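Protein FkbI (Streptomyces hygroscopicus, PDB 1R2J) binds FAD and probably acts as an acyl-ACP dehydrogenase in making the methoxymalonyl extender unit of the polyketide FK520. Local coordinates at residues L106-F111 against A149-F155; H139-A145 against A189-H195; G37-A41 against V74-G79; G161-V167 against A205-G211. All coordinates share one frame; numbering follows the deposited sequence.

Contact 1 (L106-F111 against A149-F155); sequences LAAVGF and ADHLVVF. With FAD (flavin-adenine dinucleotide), chain B.
Leu106 O takes two backbone N-H groups, from Asp150 N at 2.6 Å and His151 N at 3.0 Å. The Asp150 side chain turns back, and its OD1 accepts from Leu106 N through its anti lone pair. This end lies toward solvent: Asp150 is exposed, and Leu106 and His151 partly so. His151 NE2 is hydrogen-bonded to Glu100.

The rest is closely packed and buried. Parallel strands 107-110 and 151-155 are joined by regular backbone bonds, such as Val153 N to Ala108 O at 2.9 Å. Ala108 CB meets Ala149 CB and Leu152 CD1. On the other face, Val109 CG1 lies at the edge of the Phe155 ring, in its plane, 3.9 Å from CE2. Phe111 CB touches Phe155 CB. With Phe111 CG between the backbone N and carbonyl carbon (chi1 43°), the ring turns one face to the flavin, and FAD O2 stands over its centre, 3.0 Å above the ring plane. With an alanine here, O2 would probably lose the ring face beneath it and a gap would open beside Leu222.

Phe111 N donates to O2, and Val109 O accepts from FAD N3. This is the flavin-holding edge strand in the middle beta domain of an acyl-CoA dehydrogenase.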
# COMPACT_ATOMS: atom_id res chain seq x y z
N LEU A 106 5.60 -13.63 3.68
CA LEU A 106 4.70 -12.50 3.79
C LEU A 106 5.00 -11.65 5.03
O LEU A 106 5.30 -12.19 6.11
CB LEU A 106 3.25 -12.99 3.86
CG LEU A 106 2.66 -13.66 2.61
CD1 LEU A 106 3.40 -14.96 2.35
CD2 LEU A 106 1.18 -13.91 2.80
N ALA A 107 4.94 -10.34 4.87
CA ALA A 107 5.19 -9.42 5.97
C ALA A 107 4.20 -8.28 5.94
O ALA A 107 3.55 -8.03 4.92
CB ALA A 107 6.59 -8.88 5.90
N ALA A 108 4.06 -7.59 7.06
CA ALA A 108 3.16 -6.46 7.17
C ALA A 108 3.92 -5.42 7.97
O ALA A 108 4.92 -5.74 8.62
CB ALA A 108 1.87 -6.86 7.91
N VAL A 109 3.47 -4.17 7.92
CA VAL A 109 4.13 -3.10 8.64
C VAL A 109 3.11 -2.37 9.51
O VAL A 109 2.17 -1.77 8.99
CB VAL A 109 4.76 -2.09 7.66
CG1 VAL A 109 5.66 -1.12 8.42
CG2 VAL A 109 5.54 -2.84 6.59
N GLY A 110 3.29 -2.42 10.83
CA GLY A 110 2.35 -1.76 11.72
C GLY A 110 3.00 -0.69 12.57
O GLY A 110 3.91 -0.96 13.36
N PHE A 111 2.54 0.55 12.41
CA PHE A 111 3.05 1.67 13.18
C PHE A 111 1.88 2.43 13.80
O PHE A 111 2.00 3.02 14.88
CB PHE A 111 3.91 2.59 12.31
CG PHE A 111 3.33 2.86 10.94
CD1 PHE A 111 2.39 3.86 10.74
CD2 PHE A 111 3.73 2.09 9.84
CE1 PHE A 111 1.85 4.10 9.47
CE2 PHE A 111 3.20 2.32 8.57
CZ PHE A 111 2.25 3.32 8.38
N ALA A 149 0.58 -12.31 7.05
CA ALA A 149 2.01 -12.21 7.34
C ALA A 149 2.67 -13.26 8.24
O ALA A 149 2.06 -13.78 9.17
CB ALA A 149 2.32 -10.82 7.89
N ASP A 150 3.92 -13.55 7.91
CA ASP A 150 4.75 -14.46 8.69
C ASP A 150 5.56 -13.52 9.58
O ASP A 150 5.85 -13.83 10.73
CB ASP A 150 5.74 -15.24 7.82
CG ASP A 150 5.06 -16.19 6.85
OD1 ASP A 150 4.93 -15.82 5.66
OD2 ASP A 150 4.66 -17.30 7.28
N HIS A 151 5.90 -12.36 9.03
CA HIS A 151 6.69 -11.36 9.74
C HIS A 151 5.91 -10.08 9.97
O HIS A 151 5.21 -9.59 9.08
CB HIS A 151 7.96 -11.02 8.95
CG HIS A 151 8.86 -12.19 8.72
ND1 HIS A 151 9.41 -12.92 9.75
CD2 HIS A 151 9.32 -12.75 7.58
CE1 HIS A 151 10.17 -13.88 9.26
NE2 HIS A 151 10.13 -13.80 7.94
N LEU A 152 6.05 -9.53 11.17
CA LEU A 152 5.38 -8.28 11.51
C LEU A 152 6.45 -7.25 11.81
O LEU A 152 7.18 -7.37 12.79
CB LEU A 152 4.45 -8.46 12.71
CG LEU A 152 3.13 -9.22 12.50
CD1 LEU A 152 2.31 -8.53 11.41
CD2 LEU A 152 3.39 -10.65 12.12
N VAL A 153 6.55 -6.24 10.95
CA VAL A 153 7.53 -5.18 11.12
C VAL A 153 6.87 -4.13 11.99
O VAL A 153 6.04 -3.34 11.52
CB VAL A 153 7.93 -4.59 9.77
CG1 VAL A 153 9.04 -3.56 9.95
CG2 VAL A 153 8.39 -5.71 8.85
N VAL A 154 7.24 -4.12 13.27
CA VAL A 154 6.65 -3.22 14.25
C VAL A 154 7.50 -2.02 14.68
O VAL A 154 8.68 -2.16 15.00
CB VAL A 154 6.26 -4.02 15.52
CG1 VAL A 154 5.61 -3.12 16.55
CG2 VAL A 154 5.32 -5.14 15.13
N PHE A 155 6.86 -0.85 14.69
CA PHE A 155 7.49 0.39 15.09
C PHE A 155 7.13 0.65 16.55
O PHE A 155 6.04 0.27 17.00
CB PHE A 155 6.98 1.56 14.24
CG PHE A 155 7.71 1.73 12.93
CD1 PHE A 155 8.75 2.64 12.81
CD2 PHE A 155 7.35 0.98 11.82
CE1 PHE A 155 9.42 2.80 11.61
CE2 PHE A 155 8.01 1.14 10.61
CZ PHE A 155 9.05 2.05 10.51
PA FAD B . -7.03 10.82 12.54
O1A FAD B . -5.65 10.56 12.18
O2A FAD B . -7.89 10.41 13.72
O5B FAD B . -8.02 11.10 11.41
C5B FAD B . -8.07 12.47 11.37
C4B FAD B . -8.91 13.14 10.34
O4B FAD B . -8.46 14.46 10.81
C3B FAD B . -8.26 12.93 9.01
O3B FAD B . -9.17 13.25 8.01
C2B FAD B . -7.11 13.82 9.01
O2B FAD B . -6.54 14.28 7.75
C1B FAD B . -7.55 15.02 9.90
N9A FAD B . -6.44 15.56 10.62
C8A FAD B . -5.67 15.03 11.69
N7A FAD B . -4.71 15.80 12.12
C5A FAD B . -4.80 16.92 11.32
C6A FAD B . -4.07 18.11 11.27
N6A FAD B . -3.04 18.37 12.09
N1A FAD B . -4.43 19.05 10.32
C2A FAD B . -5.46 18.83 9.47
N3A FAD B . -6.25 17.67 9.45
C4A FAD B . -5.79 16.78 10.46
N1 FAD B . -1.63 1.88 9.43
C2 FAD B . -0.43 1.18 9.57
O2 FAD B . 0.40 1.47 10.45
N3 FAD B . -0.15 0.13 8.71
C4 FAD B . -1.01 -0.32 7.67
O4 FAD B . -0.66 -1.30 6.94
C4X FAD B . -2.20 0.36 7.57
N5 FAD B . -3.11 -0.10 6.53
C5X FAD B . -4.36 0.55 6.40
C6 FAD B . -5.32 0.15 5.43
C7 FAD B . -6.61 0.74 5.29
C7M FAD B . -7.57 0.24 4.22
C8 FAD B . -6.95 1.79 6.18
C8M FAD B . -8.30 2.50 6.17
C9 FAD B . -6.06 2.23 7.12
C9A FAD B . -4.74 1.65 7.25
N10 FAD B . -3.74 2.09 8.26
C10 FAD B . -2.50 1.46 8.44
C1' FAD B . -4.25 3.21 8.92
C2' FAD B . -3.83 4.60 8.17
O2' FAD B . -2.50 4.77 8.75
C3' FAD B . -4.68 5.58 8.76
O3' FAD B . -5.62 6.03 7.76
C4' FAD B . -4.36 6.94 9.43
O4' FAD B . -3.34 7.05 10.38
C5' FAD B . -5.68 7.06 10.04
O5' FAD B . -5.69 7.65 11.30
P FAD B . -7.13 7.62 12.06
O1P FAD B . -6.00 7.61 12.86
O2P FAD B . -7.90 7.79 13.39
O3P FAD B . -7.19 9.22 12.32

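Contact 2 (H139-A145 against A189-H195); sequences HKVWTTA and AGHADLH. With FAD (flavin-adenine dinucleotide), chain B.
The His191 and Trp142 rings meet obliquely beside the flavin, their planes 52° apart. His191 CB starts 3.9 Å from Trp142 CE3. CG lies beside the backbone N (chi1 -47°), and this brings the imidazole against the indole. Trp142 CZ3 sits over one ring face, off centre and 3.8 Å from CG; CD2 meets the same atom. On the other branch, ND1 has Thr144 OG1 in the ring plane at 3.6 Å. ND1 is buried and has no hydrogen-bond partner in the model. CE1 touches the flavin methyl C7M at 3.4 Å. NE2, at the tip, is bonded to Cys186 O, which should fix the rotation of the ring.

Thr144 grips the flavin twice. Its N donates to FAD O4, and its OG1 donates to FAD N5 at 2.6 Å. Trp142 lays its indole over the flavin at C7 and C8. A threonine on N5 and a tryptophan beside the ring recur in acyl-CoA dehydrogenases.

The two strands run antiparallel, with Lys140 and Leu194 a hydrogen-bonded pair. A beta bulge before Thr143 shifts the register, and Asp193 OD1 takes up Trp142 N at 2.9 Å there. Farther along, the His139 and His195 side chains run alongside each other, their ring planes at 82°.

Strand 175-179 flanks segment 189-195, with Val177 on Ala192, and Leu194 packs on Leu152 of strand 151-156. Lys140 NZ makes a salt bridge to Glu113 and hydrogen bonds to Phe111 O and Phe155 O. Helix 69-88 meets Thr144 and Ala189 through Ser73.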
# COMPACT_ATOMS: atom_id res chain seq x y z
N HIS A 139 0.27 -2.21 20.89
CA HIS A 139 -0.90 -2.52 20.09
C HIS A 139 -0.88 -1.68 18.82
O HIS A 139 -0.58 -0.49 18.86
CB HIS A 139 -2.16 -2.20 20.89
CG HIS A 139 -3.44 -2.57 20.20
ND1 HIS A 139 -3.77 -2.12 18.94
CD2 HIS A 139 -4.49 -3.32 20.61
CE1 HIS A 139 -4.95 -2.58 18.60
NE2 HIS A 139 -5.42 -3.31 19.60
N LYS A 140 -1.17 -2.31 17.68
CA LYS A 140 -1.22 -1.60 16.41
C LYS A 140 -2.61 -1.83 15.84
O LYS A 140 -3.26 -2.83 16.16
CB LYS A 140 -0.17 -2.14 15.43
CG LYS A 140 1.28 -1.90 15.86
CD LYS A 140 1.58 -0.42 16.07
CE LYS A 140 3.01 -0.20 16.52
NZ LYS A 140 3.32 1.24 16.81
N VAL A 141 -3.07 -0.91 15.00
CA VAL A 141 -4.40 -1.03 14.41
C VAL A 141 -4.35 -1.01 12.89
O VAL A 141 -3.41 -0.49 12.29
CB VAL A 141 -5.32 0.11 14.87
CG1 VAL A 141 -5.55 0.03 16.37
CG2 VAL A 141 -4.70 1.46 14.48
N TRP A 142 -5.38 -1.60 12.28
CA TRP A 142 -5.50 -1.63 10.83
C TRP A 142 -4.29 -2.07 10.01
O TRP A 142 -4.14 -1.64 8.87
CB TRP A 142 -5.93 -0.25 10.33
CG TRP A 142 -7.37 -0.02 10.42
CD1 TRP A 142 -8.06 0.51 11.47
CD2 TRP A 142 -8.34 -0.33 9.42
NE1 TRP A 142 -9.40 0.56 11.18
CE2 TRP A 142 -9.60 0.05 9.92
CE3 TRP A 142 -8.26 -0.90 8.14
CZ2 TRP A 142 -10.78 -0.12 9.19
CZ3 TRP A 142 -9.44 -1.06 7.41
CH2 TRP A 142 -10.68 -0.67 7.94
N THR A 143 -3.44 -2.92 10.57
CA THR A 143 -2.26 -3.36 9.85
C THR A 143 -2.61 -4.16 8.59
O THR A 143 -3.17 -5.25 8.68
CB THR A 143 -1.36 -4.22 10.75
OG1 THR A 143 -1.21 -3.57 12.01
CG2 THR A 143 0.01 -4.40 10.12
N THR A 144 -2.27 -3.62 7.43
CA THR A 144 -2.55 -4.28 6.16
C THR A 144 -1.79 -5.59 5.97
O THR A 144 -0.60 -5.67 6.27
CB THR A 144 -2.22 -3.37 4.96
OG1 THR A 144 -3.05 -2.20 5.01
CG2 THR A 144 -2.45 -4.11 3.65
N ALA A 145 -2.50 -6.60 5.45
CA ALA A 145 -1.93 -7.92 5.18
C ALA A 145 -1.49 -8.68 6.43
O ALA A 145 -0.95 -9.79 6.33
CB ALA A 145 -0.77 -7.79 4.21
N ALA A 189 -7.69 -7.31 1.78
CA ALA A 189 -6.29 -7.03 2.10
C ALA A 189 -5.80 -7.61 3.43
O ALA A 189 -4.62 -7.45 3.77
CB ALA A 189 -6.04 -5.54 2.07
N GLY A 190 -6.68 -8.26 4.17
CA GLY A 190 -6.29 -8.86 5.43
C GLY A 190 -5.88 -7.90 6.54
O GLY A 190 -4.89 -8.14 7.23
N HIS A 191 -6.63 -6.81 6.71
CA HIS A 191 -6.33 -5.83 7.75
C HIS A 191 -6.55 -6.48 9.11
O HIS A 191 -7.47 -7.27 9.28
CB HIS A 191 -7.28 -4.63 7.64
CG HIS A 191 -7.42 -4.10 6.25
ND1 HIS A 191 -6.41 -3.40 5.62
CD2 HIS A 191 -8.42 -4.21 5.35
CE1 HIS A 191 -6.79 -3.10 4.39
NE2 HIS A 191 -8.00 -3.59 4.20
N ALA A 192 -5.72 -6.15 10.08
CA ALA A 192 -5.88 -6.72 11.41
C ALA A 192 -5.13 -5.91 12.45
O ALA A 192 -4.08 -5.33 12.16
CB ALA A 192 -5.39 -8.16 11.41
N ASP A 193 -5.67 -5.85 13.66
CA ASP A 193 -5.02 -5.14 14.74
C ASP A 193 -4.01 -6.11 15.33
O ASP A 193 -4.20 -7.33 15.27
CB ASP A 193 -6.02 -4.72 15.82
CG ASP A 193 -7.11 -3.79 15.30
OD1 ASP A 193 -6.85 -3.04 14.34
OD2 ASP A 193 -8.22 -3.81 15.87
N LEU A 194 -2.94 -5.57 15.91
CA LEU A 194 -1.91 -6.41 16.51
C LEU A 194 -1.87 -6.21 18.03
O LEU A 194 -1.72 -5.09 18.52
CB LEU A 194 -0.54 -6.06 15.92
CG LEU A 194 -0.41 -6.07 14.40
CD1 LEU A 194 1.02 -5.73 14.01
CD2 LEU A 194 -0.81 -7.44 13.86
N HIS A 195 -2.02 -7.30 18.76
CA HIS A 195 -1.96 -7.25 20.22
C HIS A 195 -0.63 -7.85 20.63
O HIS A 195 -0.40 -9.05 20.43
CB HIS A 195 -3.12 -8.04 20.81
CG HIS A 195 -4.46 -7.60 20.32
ND1 HIS A 195 -5.03 -6.40 20.68
CD2 HIS A 195 -5.34 -8.19 19.47
CE1 HIS A 195 -6.20 -6.27 20.07
NE2 HIS A 195 -6.41 -7.34 19.33
PA FAD B . -7.03 10.82 12.54
O1A FAD B . -5.65 10.56 12.18
O2A FAD B . -7.89 10.41 13.72
O5B FAD B . -8.02 11.10 11.41
C5B FAD B . -8.07 12.47 11.37
C4B FAD B . -8.91 13.14 10.34
O4B FAD B . -8.46 14.46 10.81
C3B FAD B . -8.26 12.93 9.01
O3B FAD B . -9.17 13.25 8.01
C2B FAD B . -7.11 13.82 9.01
O2B FAD B . -6.54 14.28 7.75
C1B FAD B . -7.55 15.02 9.90
N9A FAD B . -6.44 15.56 10.62
C8A FAD B . -5.67 15.03 11.69
N7A FAD B . -4.71 15.80 12.12
C5A FAD B . -4.80 16.92 11.32
C6A FAD B . -4.07 18.11 11.27
N6A FAD B . -3.04 18.37 12.09
N1A FAD B . -4.43 19.05 10.32
C2A FAD B . -5.46 18.83 9.47
N3A FAD B . -6.25 17.67 9.45
C4A FAD B . -5.79 16.78 10.46
N1 FAD B . -1.63 1.88 9.43
C2 FAD B . -0.43 1.18 9.57
O2 FAD B . 0.40 1.47 10.45
N3 FAD B . -0.15 0.13 8.71
C4 FAD B . -1.01 -0.32 7.67
O4 FAD B . -0.66 -1.30 6.94
C4X FAD B . -2.20 0.36 7.57
N5 FAD B . -3.11 -0.10 6.53
C5X FAD B . -4.36 0.55 6.40
C6 FAD B . -5.32 0.15 5.43
C7 FAD B . -6.61 0.74 5.29
C7M FAD B . -7.57 0.24 4.22
C8 FAD B . -6.95 1.79 6.18
C8M FAD B . -8.30 2.50 6.17
C9 FAD B . -6.06 2.23 7.12
C9A FAD B . -4.74 1.65 7.25
N10 FAD B . -3.74 2.09 8.26
C10 FAD B . -2.50 1.46 8.44
C1' FAD B . -4.25 3.21 8.92
C2' FAD B . -3.83 4.60 8.17
O2' FAD B . -2.50 4.77 8.75
C3' FAD B . -4.68 5.58 8.76
O3' FAD B . -5.62 6.03 7.76
C4' FAD B . -4.36 6.94 9.43
O4' FAD B . -3.34 7.05 10.38
C5' FAD B . -5.68 7.06 10.04
O5' FAD B . -5.69 7.65 11.30
P FAD B . -7.13 7.62 12.06
O1P FAD B . -6.00 7.61 12.86
O2P FAD B . -7.90 7.79 13.39
O3P FAD B . -7.19 9.22 12.32

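Contact 3 (G37-A41 against V74-G79)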
# COMPACT_ATOMS: atom_id res chain seq x y z
N GLY A 37 9.16 -13.04 -6.35
CA GLY A 37 9.79 -11.74 -6.20
C GLY A 37 8.87 -10.58 -6.52
O GLY A 37 9.25 -9.40 -6.41
N LEU A 38 7.64 -10.89 -6.94
CA LEU A 38 6.68 -9.84 -7.26
C LEU A 38 6.20 -9.37 -5.89
O LEU A 38 6.45 -10.05 -4.89
CB LEU A 38 5.54 -10.42 -8.09
CG LEU A 38 5.98 -11.20 -9.33
CD1 LEU A 38 4.81 -11.99 -9.89
CD2 LEU A 38 6.55 -10.24 -10.38
N LEU A 39 5.53 -8.23 -5.81
CA LEU A 39 5.09 -7.74 -4.50
C LEU A 39 6.31 -7.22 -3.74
O LEU A 39 6.17 -6.55 -2.72
CB LEU A 39 4.43 -8.85 -3.67
CG LEU A 39 3.00 -9.29 -3.99
CD1 LEU A 39 2.86 -9.66 -5.45
CD2 LEU A 39 2.65 -10.45 -3.10
N CYS A 40 7.48 -7.55 -4.27
CA CYS A 40 8.78 -7.20 -3.70
C CYS A 40 9.76 -6.81 -4.81
O CYS A 40 10.96 -6.72 -4.56
CB CYS A 40 9.38 -8.43 -3.03
SG CYS A 40 9.67 -8.32 -1.30
N ALA A 41 9.24 -6.61 -6.01
CA ALA A 41 10.04 -6.32 -7.19
C ALA A 41 11.30 -5.46 -7.07
O ALA A 41 12.27 -5.70 -7.78
CB ALA A 41 9.15 -5.78 -8.30
N VAL A 74 -1.33 -5.62 -0.62
CA VAL A 74 -0.40 -6.61 -0.09
C VAL A 74 0.98 -6.33 -0.64
O VAL A 74 1.98 -6.47 0.07
CB VAL A 74 -0.84 -8.05 -0.48
CG1 VAL A 74 0.17 -9.07 0.04
CG2 VAL A 74 -2.20 -8.35 0.12
N MET A 75 1.04 -5.93 -1.91
CA MET A 75 2.31 -5.61 -2.57
C MET A 75 2.92 -4.40 -1.88
O MET A 75 4.14 -4.32 -1.71
CB MET A 75 2.09 -5.25 -4.04
CG MET A 75 1.55 -6.37 -4.90
SD MET A 75 1.31 -5.83 -6.62
CE MET A 75 2.98 -5.23 -7.03
N THR A 76 2.08 -3.43 -1.51
CA THR A 76 2.59 -2.23 -0.85
C THR A 76 3.15 -2.58 0.53
O THR A 76 4.20 -2.09 0.91
CB THR A 76 1.49 -1.11 -0.74
OG1 THR A 76 0.52 -1.46 0.25
CG2 THR A 76 0.77 -0.93 -2.07
N SER A 77 2.45 -3.44 1.27
CA SER A 77 2.91 -3.84 2.60
C SER A 77 4.21 -4.64 2.47
O SER A 77 5.16 -4.40 3.21
CB SER A 77 1.84 -4.69 3.29
OG SER A 77 0.67 -3.93 3.53
N GLN A 78 4.23 -5.58 1.54
CA GLN A 78 5.40 -6.40 1.28
C GLN A 78 6.58 -5.49 0.94
O GLN A 78 7.64 -5.57 1.55
CB GLN A 78 5.17 -7.32 0.09
CG GLN A 78 4.71 -8.73 0.43
CD GLN A 78 5.71 -9.48 1.29
OE1 GLN A 78 5.72 -9.33 2.51
NE2 GLN A 78 6.55 -10.29 0.66
N GLY A 79 6.36 -4.63 -0.06
CA GLY A 79 7.39 -3.73 -0.51
C GLY A 79 7.88 -2.76 0.54
O GLY A 79 9.07 -2.44 0.61
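Leu39 presses on Met75 with CG against CG at 3.4 Å, tighter than usual for two carbons. The side chains cross at about a right angle. Leu39 CD1 also meets Met75 CG, and CD2 reaches Val74 CG1 at 4.2 Å. The Met75 chain is bent at its last torsion (chi3 56°), and this swings CE back toward the Leu39 backbone, 4.1 Å from its N.

Leu39 O points at the helix but makes no hydrogen bond with it. Gln78 CB comes within 3.1 Å of it. Gly79 N is close too, but badly angled, and it is bonded to Met75 O inside the helix. Cys40 SG lies 4.2 Å from Gln78 NE2. The other end of that amide, OE1, accepts from Ala107 N, which ties the helix to the FAD-binding beta domain and helps fix the turn of the amide.

Behind the first shell, a Schellman motif at Gly37 ends helix 27-35 and sends the chain toward Leu39.

The loop after helix 27-35 therefore packs on helix 69-88 within the N-terminal helical domain. Leu33 of helix 27-35 touches Leu39, and Leu30 touches Val74. Helix 54-67 meets Met75 through Phe60, Thr61 and Val64, while Leu101 lies against Cys40.

Contact 4 (G161-V167 against A205-G211)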
# COMPACT_ATOMS: atom_id res chain seq x y z
N GLY A 161 17.08 6.49 23.31
CA GLY A 161 16.88 6.92 21.94
C GLY A 161 15.58 6.31 21.45
O GLY A 161 15.56 5.22 20.86
N SER A 162 14.50 7.02 21.73
CA SER A 162 13.15 6.63 21.37
C SER A 162 13.07 6.27 19.90
O SER A 162 13.80 6.81 19.08
CB SER A 162 12.20 7.79 21.70
OG SER A 162 12.31 8.12 23.07
N GLY A 163 12.18 5.34 19.56
CA GLY A 163 12.03 4.95 18.17
C GLY A 163 12.89 3.77 17.76
O GLY A 163 14.11 3.86 17.69
N ALA A 164 12.23 2.65 17.48
CA ALA A 164 12.92 1.44 17.07
C ALA A 164 11.97 0.61 16.21
O ALA A 164 10.75 0.79 16.26
CB ALA A 164 13.36 0.63 18.29
N VAL A 165 12.52 -0.29 15.40
CA VAL A 165 11.72 -1.14 14.54
C VAL A 165 12.10 -2.60 14.76
O VAL A 165 13.28 -2.95 14.68
CB VAL A 165 11.93 -0.79 13.05
CG1 VAL A 165 10.94 -1.54 12.19
CG2 VAL A 165 11.79 0.72 12.86
N VAL A 166 11.11 -3.44 15.03
CA VAL A 166 11.35 -4.86 15.28
C VAL A 166 10.57 -5.80 14.37
O VAL A 166 9.36 -5.63 14.16
CB VAL A 166 11.01 -5.23 16.75
CG1 VAL A 166 11.48 -6.65 17.07
CG2 VAL A 166 11.64 -4.23 17.69
N VAL A 167 11.26 -6.79 13.81
CA VAL A 167 10.62 -7.78 12.94
C VAL A 167 10.20 -8.92 13.87
O VAL A 167 11.04 -9.67 14.37
CB VAL A 167 11.61 -8.31 11.88
CG1 VAL A 167 10.92 -9.37 11.02
CG2 VAL A 167 12.11 -7.16 11.02
N ALA A 205 16.45 -9.19 15.98
CA ALA A 205 15.18 -8.86 15.33
C ALA A 205 15.03 -7.36 15.24
O ALA A 205 14.34 -6.86 14.35
CB ALA A 205 14.03 -9.45 16.12
N VAL A 206 15.67 -6.64 16.15
CA VAL A 206 15.60 -5.18 16.16
C VAL A 206 16.59 -4.60 15.16
O VAL A 206 17.80 -4.66 15.35
CB VAL A 206 15.92 -4.63 17.55
CG1 VAL A 206 15.74 -3.12 17.57
CG2 VAL A 206 15.03 -5.28 18.59
N LEU A 207 16.05 -4.04 14.08
CA LEU A 207 16.88 -3.46 13.03
C LEU A 207 17.89 -2.45 13.56
O LEU A 207 17.62 -1.72 14.50
CB LEU A 207 15.99 -2.81 11.97
CG LEU A 207 15.04 -3.75 11.21
CD1 LEU A 207 14.14 -2.95 10.30
CD2 LEU A 207 15.85 -4.77 10.42
N ALA A 208 19.07 -2.43 12.94
CA ALA A 208 20.13 -1.51 13.33
C ALA A 208 19.67 -0.11 12.97
O ALA A 208 18.92 0.08 12.01
CB ALA A 208 21.42 -1.85 12.60
N GLY A 209 20.11 0.89 13.72
CA GLY A 209 19.67 2.24 13.42
C GLY A 209 18.33 2.50 14.09
O GLY A 209 17.70 3.52 13.85
N SER A 210 17.90 1.55 14.91
CA SER A 210 16.65 1.68 15.65
C SER A 210 16.87 2.64 16.82
O SER A 210 16.22 2.51 17.86
CB SER A 210 16.20 0.33 16.20
OG SER A 210 15.44 -0.40 15.26
N GLY A 211 17.78 3.59 16.66
CA GLY A 211 18.05 4.53 17.74
C GLY A 211 17.75 5.97 17.37
O GLY A 211 17.76 6.85 18.24
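A type II beta turn, Leu207 to Ser210, borders strand 164-169, and Ser210 OG joins turn and strand. OG accepts from Val165 N at 2.9 Å in a nearly straight bond (174°). It also donates to Leu207 O at 2.7 Å, so one hydroxyl closes the turn and ties it to the strand. OG sits beside the backbone N (chi1 -86°), pointing at the strand, while Ser210 CB rests on Ala164 CB at 3.5 Å. Without the hydroxyl, as with an alanine, Val165 N would probably lose this acceptor and the turn its clasp.

Two backbone bonds continue the join. Leu207 N donates to Val165 O, nearly along the C=O axis, and Val167 N donates to Ala205 O at 3.1 Å from above the carbonyl plane. The strand is outermost in its three-stranded mixed sheet; strand 151-156 holds its other side, so the loop pairs with the outer edge of this sheet in the acyl-CoA dehydrogenase fold.

Valines pack alongside. Val166 CG2 meets Val206 CG2 at 3.7 Å, and both residues touch Val127 of strand 126-130. Val166 CG1 lies against Ala205 CB. Val165 CG1 crosses to Leu207 CD1 at 4.0 Å, and both side chains reach Leu88 of helix 69-88.

In the fold
Contacts 1 and 2 both hold the flavin. Contact 1 offers backbone groups to its pyrimidine end, and contact 2 adds a hydroxyl and aromatic rings near N5 and the methyl end. Their strands belong to different sheets, joined by Lys140. Contact 4 shares a sheet with contact 1, since strands 151-156 and 164-169 are neighbours. Its centre lies farthest from that of the chain, about 22 Å away, and part of its turn is exposed. Contact 3 is the most central, about 9 Å away. It is wholly buried and packs helix against loop with no hydrogen bond across, unlike the strand pairings. Gln78 bonds its helix to contact 1, and Ser77 makes a weak hydrogen bond to contact 2.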